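Local coordinates for protein SusD homolog (Bacteroides thetaiotaomicron VPI-5482, PDB 3IV0) that is a SusD-family protein of the outer membrane that probably binds glycans at the cell surface for uptake, at residues 42-47 against 135-140. Residues are numbered along the deposited sequence; the frame is centred on the assembly and turned at random.
Sequences PFLTYS and YFFIVR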
ATOM      1  N   PRO A  42       2.077  -5.890  11.758  1.00 10.33           N
ATOM      2  CA  PRO A  42       2.542  -4.665  11.096  1.00  9.96           C
ATOM      3  C   PRO A  42       3.045  -4.933   9.677  1.00 11.48           C
ATOM      4  O   PRO A  42       4.119  -4.487   9.281  1.00 11.27           O
ATOM      5  CB  PRO A  42       3.655  -4.216  12.020  1.00 10.57           C
ATOM      6  CG  PRO A  42       4.256  -5.488  12.495  1.00 10.67           C
ATOM      7  CD  PRO A  42       3.109  -6.440  12.645  1.00 11.54           C
ATOM      8  N   PHE A  43       2.251  -5.668   8.935  1.00 10.19           N
ATOM      9  CA  PHE A  43       2.638  -6.130   7.601  1.00 10.54           C
ATOM     10  C   PHE A  43       2.934  -5.005   6.650  1.00 11.62           C
ATOM     11  O   PHE A  43       3.972  -5.005   6.002  1.00 10.99           O
ATOM     12  CB  PHE A  43       1.509  -7.016   7.036  1.00 11.47           C
ATOM     13  CG  PHE A  43       1.648  -7.387   5.585  1.00  9.57           C
ATOM     14  CD1 PHE A  43       1.225  -6.504   4.590  1.00  9.97           C
ATOM     15  CD2 PHE A  43       2.171  -8.603   5.208  1.00 11.98           C
ATOM     16  CE1 PHE A  43       1.339  -6.852   3.253  1.00 11.74           C
ATOM     17  CE2 PHE A  43       2.242  -8.969   3.866  1.00 10.48           C
ATOM     18  CZ  PHE A  43       1.859  -8.072   2.897  1.00  9.70           C
ATOM     19  N   LEU A  44       2.032  -4.046   6.531  1.00  9.72           N
ATOM     20  CA  LEU A  44       2.200  -3.007   5.505  1.00  9.51           C
ATOM     21  C   LEU A  44       3.409  -2.146   5.775  1.00 10.20           C
ATOM     22  O   LEU A  44       4.175  -1.852   4.828  1.00 10.55           O
ATOM     23  CB  LEU A  44       0.917  -2.187   5.353  1.00 11.70           C
ATOM     24  CG  LEU A  44       0.885  -1.183   4.210  1.00 12.58           C
ATOM     25  CD1 LEU A  44       1.341  -1.790   2.883  1.00 14.33           C
ATOM     26  CD2 LEU A  44      -0.550  -0.697   4.102  1.00 15.99           C
ATOM     27  N   THR A  45       3.650  -1.727   7.002  1.00 10.18           N
ATOM     28  CA  THR A  45       4.759  -0.825   7.211  1.00  9.71           C
ATOM     29  C   THR A  45       6.096  -1.568   7.204  1.00 11.34           C
ATOM     30  O   THR A  45       7.086  -1.046   6.674  1.00 10.73           O
ATOM     31  CB  THR A  45       4.545   0.071   8.458  1.00 10.86           C
ATOM     32  OG1 THR A  45       5.481   1.154   8.421  1.00 12.01           O
ATOM     33  CG2 THR A  45       4.772  -0.643   9.750  1.00 11.26           C
ATOM     34  N   TYR A  46       6.162  -2.785   7.740  1.00  9.02           N
ATOM     35  CA  TYR A  46       7.421  -3.526   7.695  1.00 10.04           C
ATOM     36  C   TYR A  46       7.778  -3.795   6.247  1.00 10.68           C
ATOM     37  O   TYR A  46       8.948  -3.650   5.857  1.00 11.16           O
ATOM     38  CB  TYR A  46       7.351  -4.856   8.446  1.00  9.74           C
ATOM     39  CG  TYR A  46       7.526  -4.834   9.935  1.00 11.30           C
ATOM     40  CD1 TYR A  46       7.086  -3.804  10.719  1.00 10.17           C
ATOM     41  CD2 TYR A  46       8.123  -5.926  10.547  1.00 12.51           C
ATOM     42  CE1 TYR A  46       7.212  -3.868  12.106  1.00 11.92           C
ATOM     43  CE2 TYR A  46       8.291  -5.991  11.881  1.00 12.48           C
ATOM     44  CZ  TYR A  46       7.828  -4.958  12.660  1.00 11.94           C
ATOM     45  OH  TYR A  46       7.962  -5.099  14.053  1.00 13.67           O
ATOM     46  N   SER A  47       6.801  -4.276   5.489  1.00  9.99           N
ATOM     47  CA  SER A  47       7.057  -4.734   4.130  1.00  9.98           C
ATOM     48  C   SER A  47       7.182  -3.640   3.085  1.00 10.53           C
ATOM     49  O   SER A  47       7.860  -3.825   2.057  1.00 11.05           O
ATOM     50  CB  SER A  47       5.958  -5.713   3.677  1.00 11.19           C
ATOM     51  OG  SER A  47       4.716  -5.050   3.449  1.00 10.92           O
ATOM     52  N   TYR A 135      -5.051 -10.804  -2.935  1.00  8.73           N
ATOM     53  CA  TYR A 135      -4.119 -11.536  -3.774  1.00  7.74           C
ATOM     54  C   TYR A 135      -2.944 -10.648  -4.170  1.00  9.59           C
ATOM     55  O   TYR A 135      -1.782 -11.083  -4.153  1.00  8.73           O
ATOM     56  CB  TYR A 135      -4.794 -12.091  -5.050  1.00  8.79           C
ATOM     57  CG  TYR A 135      -5.399 -13.467  -4.815  1.00  9.33           C
ATOM     58  CD1 TYR A 135      -4.601 -14.521  -4.447  1.00 10.61           C
ATOM     59  CD2 TYR A 135      -6.744 -13.692  -4.976  1.00  9.83           C
ATOM     60  CE1 TYR A 135      -5.129 -15.780  -4.221  1.00 10.79           C
ATOM     61  CE2 TYR A 135      -7.285 -14.950  -4.747  1.00 11.13           C
ATOM     62  CZ  TYR A 135      -6.472 -15.967  -4.350  1.00 10.56           C
ATOM     63  OH  TYR A 135      -6.976 -17.254  -4.108  1.00 11.53           O
ATOM     64  N   PHE A 136      -3.205  -9.407  -4.555  1.00  8.08           N
ATOM     65  CA  PHE A 136      -2.121  -8.492  -4.901  1.00  9.30           C
ATOM     66  C   PHE A 136      -1.175  -8.302  -3.748  1.00  8.48           C
ATOM     67  O   PHE A 136       0.045  -8.377  -3.944  1.00  8.88           O
ATOM     68  CB  PHE A 136      -2.664  -7.164  -5.359  1.00  9.24           C
ATOM     69  CG  PHE A 136      -1.603  -6.146  -5.692  1.00  8.64           C
ATOM     70  CD1 PHE A 136      -0.696  -6.382  -6.709  1.00  9.67           C
ATOM     71  CD2 PHE A 136      -1.562  -4.939  -5.040  1.00 10.14           C
ATOM     72  CE1 PHE A 136       0.250  -5.418  -7.056  1.00 10.62           C
ATOM     73  CE2 PHE A 136      -0.582  -3.969  -5.377  1.00  9.29           C
ATOM     74  CZ  PHE A 136       0.314  -4.244  -6.390  1.00 10.08           C
ATOM     75  N   PHE A 137      -1.689  -8.078  -2.548  1.00  8.22           N
ATOM     76  CA  PHE A 137      -0.811  -7.867  -1.403  1.00  8.62           C
ATOM     77  C   PHE A 137       0.046  -9.084  -1.110  1.00  8.68           C
ATOM     78  O   PHE A 137       1.241  -8.960  -0.735  1.00  9.29           O
ATOM     79  CB  PHE A 137      -1.644  -7.491  -0.166  1.00  8.39           C
ATOM     80  CG  PHE A 137      -1.797  -6.000   0.029  1.00  9.19           C
ATOM     81  CD1 PHE A 137      -2.164  -5.174  -1.007  1.00 10.15           C
ATOM     82  CD2 PHE A 137      -1.560  -5.440   1.267  1.00 10.95           C
ATOM     83  CE1 PHE A 137      -2.272  -3.814  -0.805  1.00 11.68           C
ATOM     84  CE2 PHE A 137      -1.662  -4.078   1.471  1.00 10.48           C
ATOM     85  CZ  PHE A 137      -2.033  -3.272   0.421  1.00 10.13           C
ATOM     86  N   ILE A 138      -0.497 -10.291  -1.239  1.00  9.02           N
ATOM     87  CA  ILE A 138       0.317 -11.462  -0.956  1.00  9.98           C
ATOM     88  C   ILE A 138       1.286 -11.802  -2.092  1.00  8.27           C
ATOM     89  O   ILE A 138       2.358 -12.346  -1.843  1.00  9.48           O
ATOM     90  CB  ILE A 138      -0.499 -12.690  -0.500  1.00  8.75           C
ATOM     91  CG1 ILE A 138      -1.534 -13.177  -1.508  1.00  9.40           C
ATOM     92  CG2 ILE A 138      -1.124 -12.400   0.861  1.00 10.33           C
ATOM     93  CD1 ILE A 138      -2.209 -14.522  -1.125  1.00 10.45           C
ATOM     94  N   VAL A 139       0.941 -11.488  -3.333  1.00  8.43           N
ATOM     95  CA  VAL A 139       1.919 -11.640  -4.419  1.00  8.66           C
ATOM     96  C   VAL A 139       3.093 -10.707  -4.168  1.00  9.06           C
ATOM     97  O   VAL A 139       4.282 -11.098  -4.307  1.00  9.25           O
ATOM     98  CB  VAL A 139       1.296 -11.357  -5.787  1.00  8.17           C
ATOM     99  CG1 VAL A 139       2.397 -11.162  -6.840  1.00 10.08           C
ATOM    100  CG2 VAL A 139       0.376 -12.540  -6.182  1.00 11.31           C
ATOM    101  N   ARG A 140       2.829  -9.452  -3.835  1.00  8.21           N
ATOM    102  CA  ARG A 140       3.918  -8.520  -3.601  1.00  8.75           C
ATOM    103  C   ARG A 140       4.829  -8.991  -2.486  1.00  9.78           C
ATOM    104  O   ARG A 140       6.052  -8.713  -2.514  1.00  9.88           O
ATOM    105  CB  ARG A 140       3.427  -7.119  -3.240  1.00  8.60           C
ATOM    106  CG  ARG A 140       2.698  -6.346  -4.287  1.00  8.61           C
ATOM    107  CD  ARG A 140       2.634  -4.888  -3.910  1.00  9.79           C
ATOM    108  NE  ARG A 140       1.979  -4.690  -2.621  1.00  8.00           N
ATOM    109  CZ  ARG A 140       1.694  -3.487  -2.124  1.00 10.36           C
ATOM    110  NH1 ARG A 140       1.869  -2.381  -2.852  1.00 10.41           N
ATOM    111  NH2 ARG A 140       1.179  -3.375  -0.920  1.00  9.07           N
TER
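Phe137 meets both Phe43 and Leu44, filling the gap between helix 43-50 and helix 117-142, whose short segments run at 34° to each other with axes 12.1 Å apart. At that separation the backbones stay apart, and ring and methyl groups span the space, with one ring also reaching a backbone carbonyl. Phe136 meets Trp215 of helix 202-219 edge-to-face. The bond from CA to CB of Phe137 heads toward helix 43-50. Its CD2 lies 3.8 Å from CE1 of Phe43, two rim carbons meeting at a slant rather than in a stack. One bond further round the same ring, CE2 touches the methyl CD1 of Leu44 at 4.0 Å. Phe43 reaches across because its CG is anti to the backbone N (chi1 170°), which also brings CZ to 3.8 Å from the carbonyl O of Phe137. On its own helix, one face of the Phe43 ring carries OG of Ser47, which bonds back to Phe43 O at 2.7 Å; that carbonyl also accepts from Ser47 N, the two donors arriving from opposite faces of its plane. Arg140, almost one turn on, is bent at chi3 (-58°), which helps set NH2 above the plane of the Phe137 ring, toward its rim. The same NH2 lies 4.1 Å from CD1 of Leu44. The guanidinium thus borders the apolar cluster, and Arg140 makes a cation-pi contact with Tyr431, whose hydroxyl bonds to Ser47 OG. Phe95 and Phe33 meet Phe43 and Phe137, respectively, edge-to-face. The whole is aromatic helix-helix packing, buried near the centre of the chain, that joins a short helix to a long one within the helical, TPR-related part of the SusD fold.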